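Side-chain contacts in molybdopterin biosynthesis protein (Mycobacterium abscessus, PDB 3TCR), which takes part in molybdenum cofactor biosynthesis and probably binds molybdopterin: residues V82-E85 with S89-Q92; E122-L127 with V166-G171. All coordinates share one frame; numbering follows the deposited sequence.

Contact 1. Residues V82-E85 with S89-Q92; sequences VVVE and SEIQ
Glu-90 and Glu-85 both carry CG anti to their own carbonyl carbon (chi1 -70° and -65°) and run on extended to the carboxylate, which brings their acid ends together where strand 76-84 gives way to helix 88-100. This is the strand-to-helix turn of a right-handed beta-alpha-beta crossover in the alpha/beta fold of the probable molybdopterin-binding domain. Glu-90 reaches back from the first turn of the helix, and its OE2 accepts a hydrogen bond from the backbone N of Glu-85 at 3.0 Å, at the end of the strand. The bond is fairly straight at the hydrogen; the donor meets OE2 on the syn side but lies 35° out of the carboxylate plane. The same oxygen lies 3.8 Å from CB of Val-84. Beside these acids, the buried Val-84 points toward the helix from strand 76-84. Its CG1 packs on the carbonyl O of Glu-90 at 3.7 Å, while CG2 meets CG1 of Ile-91 at 3.9 Å, the two side chains crossing at about a right angle. Val-49 and Val-51 of the neighbouring strand, together with Ala-94 one helical turn on, extend the apolar layer around Val-84. At the helix start, OD2 of Asp-87 accepts a hydrogen bond from the backbone N of Glu-90. OE2 of Glu-85 is hydrogen-bonded to NE2 of His-57, so the loop after strand 44-51 also holds this carboxylate. Its other oxygen faces Glu-90: with the two carboxylate planes nearly parallel, OE1 of Glu-85 and OE1 of Glu-90 come within 2.6 Å.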
# COMPACT_ATOMS: atom_id res chain seq x y z
N VAL A 82 23.94 -0.01 -15.35
CA VAL A 82 24.89 -0.05 -14.25
C VAL A 82 24.65 -1.35 -13.51
O VAL A 82 23.49 -1.72 -13.27
CB VAL A 82 24.69 1.16 -13.28
CG1 VAL A 82 25.68 1.08 -12.11
CG2 VAL A 82 24.90 2.48 -14.02
N VAL A 83 25.72 -2.06 -13.17
CA VAL A 83 25.63 -3.25 -12.33
C VAL A 83 26.19 -2.93 -10.93
O VAL A 83 27.27 -2.40 -10.83
CB VAL A 83 26.40 -4.45 -12.91
CG1 VAL A 83 26.26 -5.67 -11.97
CG2 VAL A 83 25.86 -4.81 -14.30
N VAL A 84 25.44 -3.23 -9.88
CA VAL A 84 25.91 -3.05 -8.53
C VAL A 84 25.58 -4.30 -7.72
O VAL A 84 24.71 -5.11 -8.10
CB VAL A 84 25.23 -1.84 -7.82
CG1 VAL A 84 25.57 -0.51 -8.50
CG2 VAL A 84 23.72 -2.04 -7.74
N GLU A 85 26.28 -4.44 -6.60
CA GLU A 85 26.01 -5.46 -5.61
C GLU A 85 24.79 -5.07 -4.80
O GLU A 85 24.33 -3.94 -4.85
CB GLU A 85 27.19 -5.57 -4.64
CG GLU A 85 28.48 -6.06 -5.28
CD GLU A 85 29.71 -5.99 -4.35
OE1 GLU A 85 29.90 -4.99 -3.65
OE2 GLU A 85 30.50 -6.93 -4.36
N SER A 89 24.94 1.57 -0.20
CA SER A 89 25.65 2.73 -0.72
C SER A 89 25.95 2.64 -2.21
O SER A 89 25.93 3.63 -2.90
CB SER A 89 26.92 3.02 0.08
OG SER A 89 27.91 2.08 -0.23
N GLU A 90 26.21 1.45 -2.73
CA GLU A 90 26.40 1.30 -4.18
C GLU A 90 25.13 1.57 -4.96
O GLU A 90 25.16 2.24 -5.99
CB GLU A 90 26.89 -0.11 -4.55
CG GLU A 90 28.31 -0.44 -4.13
CD GLU A 90 28.73 -1.86 -4.56
OE1 GLU A 90 29.55 -2.47 -3.83
OE2 GLU A 90 28.23 -2.38 -5.62
N ILE A 91 24.03 1.01 -4.50
CA ILE A 91 22.75 1.26 -5.12
C ILE A 91 22.41 2.76 -5.07
O ILE A 91 21.96 3.33 -6.07
CB ILE A 91 21.60 0.49 -4.45
CG1 ILE A 91 21.86 -1.02 -4.52
CG2 ILE A 91 20.28 0.84 -5.15
CD1 ILE A 91 20.99 -1.88 -3.61
N GLN A 92 22.64 3.40 -3.93
CA GLN A 92 22.35 4.83 -3.79
C GLN A 92 23.23 5.65 -4.73
O GLN A 92 22.75 6.59 -5.42
CB GLN A 92 22.49 5.27 -2.30
CG GLN A 92 21.31 4.75 -1.44
CD GLN A 92 21.24 5.40 -0.06
OE1 GLN A 92 22.23 5.92 0.41
NE2 GLN A 92 20.08 5.40 0.58

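Contact 2. Residues E122-L127 with V166-G171; sequences EATQPL and VVNIAG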
# COMPACT_ATOMS: atom_id res chain seq x y z
N GLU A 122 15.27 -0.42 0.69
CA GLU A 122 15.92 0.37 1.76
C GLU A 122 16.83 1.43 1.16
O GLU A 122 16.92 2.54 1.70
CB GLU A 122 16.79 -0.53 2.65
CG GLU A 122 16.02 -1.43 3.60
CD GLU A 122 15.44 -2.69 2.97
OE1 GLU A 122 15.61 -2.96 1.76
OE2 GLU A 122 14.76 -3.42 3.71
N ALA A 123 17.51 1.09 0.07
CA ALA A 123 18.45 2.03 -0.58
C ALA A 123 17.69 3.15 -1.28
O ALA A 123 18.14 4.30 -1.29
CB ALA A 123 19.38 1.33 -1.56
N THR A 124 16.55 2.80 -1.87
CA THR A 124 15.75 3.71 -2.69
C THR A 124 14.88 4.70 -1.90
O THR A 124 14.90 5.89 -2.20
CB THR A 124 14.90 2.91 -3.70
OG1 THR A 124 15.79 2.11 -4.48
CG2 THR A 124 14.06 3.83 -4.65
N GLN A 125 14.11 4.20 -0.95
CA GLN A 125 13.14 5.00 -0.19
C GLN A 125 13.70 6.34 0.34
O GLN A 125 13.06 7.38 0.14
CB GLN A 125 12.53 4.17 0.96
CG GLN A 125 11.41 4.88 1.77
CD GLN A 125 10.13 5.06 0.96
OE1 GLN A 125 9.82 4.23 0.10
NE2 GLN A 125 9.39 6.15 1.23
N PRO A 126 14.90 6.34 0.96
CA PRO A 126 15.39 7.65 1.49
C PRO A 126 15.74 8.69 0.44
O PRO A 126 15.91 9.87 0.78
CB PRO A 126 16.65 7.29 2.31
CG PRO A 126 16.62 5.78 2.46
CD PRO A 126 15.75 5.22 1.35
N LEU A 127 15.86 8.28 -0.81
CA LEU A 127 16.16 9.21 -1.91
C LEU A 127 14.92 9.86 -2.51
O LEU A 127 15.02 10.76 -3.36
CB LEU A 127 16.90 8.47 -3.04
CG LEU A 127 18.12 7.63 -2.65
CD1 LEU A 127 18.67 6.98 -3.91
CD2 LEU A 127 19.14 8.52 -1.95
N VAL A 166 11.94 6.86 -10.26
CA VAL A 166 12.70 5.70 -9.82
C VAL A 166 11.73 4.60 -9.42
O VAL A 166 10.83 4.82 -8.60
CB VAL A 166 13.63 6.04 -8.63
CG1 VAL A 166 14.53 4.85 -8.31
CG2 VAL A 166 14.44 7.32 -8.92
N VAL A 167 11.90 3.41 -10.01
CA VAL A 167 11.04 2.26 -9.77
C VAL A 167 11.85 0.96 -9.59
O VAL A 167 12.67 0.59 -10.46
CB VAL A 167 10.03 2.08 -10.94
CG1 VAL A 167 9.01 0.97 -10.64
CG2 VAL A 167 9.34 3.43 -11.28
N ASN A 168 11.66 0.30 -8.46
CA ASN A 168 12.24 -1.02 -8.20
C ASN A 168 11.39 -2.16 -8.78
O ASN A 168 10.17 -2.25 -8.47
CB ASN A 168 12.29 -1.31 -6.70
CG ASN A 168 13.08 -0.29 -5.88
OD1 ASN A 168 12.72 -0.06 -4.71
ND2 ASN A 168 14.19 0.24 -6.44
N ILE A 169 11.99 -3.04 -9.56
CA ILE A 169 11.32 -4.32 -9.87
C ILE A 169 12.17 -5.54 -9.49
O ILE A 169 13.40 -5.43 -9.36
CB ILE A 169 10.82 -4.38 -11.33
CG1 ILE A 169 11.92 -4.54 -12.32
CG2 ILE A 169 10.12 -3.06 -11.74
CD1 ILE A 169 11.40 -4.12 -13.71
N ALA A 170 11.51 -6.67 -9.28
CA ALA A 170 12.19 -7.93 -8.93
C ALA A 170 13.04 -8.38 -10.07
O ALA A 170 12.86 -7.97 -11.22
CB ALA A 170 11.21 -9.03 -8.52
N GLY A 171 14.01 -9.24 -9.72
CA GLY A 171 15.09 -9.60 -10.63
C GLY A 171 14.85 -10.60 -11.77
O GLY A 171 15.66 -10.65 -12.72
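The amide of Asn-168 presents its edge to Thr-124: OG1 lies essentially in the amide plane at the ND2 end, while the threonine's methyl CG2 sits beyond that same edge, displaced out of the plane, 4.0 Å from ND2. An almost straight hydrogen bond (171°) runs from ND2 to OG1 over 3.1 Å, joining helix 120-124 to strand 164-169 in the buried middle of the alpha/beta domain. The two branches of Thr-124 divide the work. Its chi1 of -57° sets OG1 beside the backbone N, facing the amide, and at the same time puts CG2 anti to that N, 3.8 Å from CG1 of Val-166. The Val-166 and Thr-124 side chains run antiparallel alongside each other, while Thr-124 and Asn-168 reach toward each other from helix and strand. Further bonds hold the amide: ND2 is also hydrogen-bonded to OG1 of Thr-108 on the adjacent strand, and OD1 accepts a hydrogen bond from the backbone N of Val-157. The hydroxyl of Thr-124 has a second partner as well, the carbonyl O of Ala-120 one turn earlier. Since that carbonyl can only accept, the hydroxyl acts as donor to its own helix and acceptor from ND2, which probably restricts rotation of both groups.

Overall arrangement
Followed from the N terminus, the chain first makes contact 1, a local closure in which strand 76-84 turns within three intervening residues into helix 88-100. Contact 2 opens only later, with 38 residues between its segments, linking helix 120-124 with strand 164-169 across an excursion through helix 133-145 and strand 158-161. The two therefore follow in series, neither nesting nor crossing. In space they adjoin, with centres about 11 Å apart: NE2 of Gln-92 probably hydrogen-bonds to O of Ala-123, and CG2 of Ile-91 packs on CB of Ala-123. Helix 88-100 thus joins strand 76-84, outermost in the sheet of this chain, to helix 120-124, and through it to strand 164-169 of the same sheet.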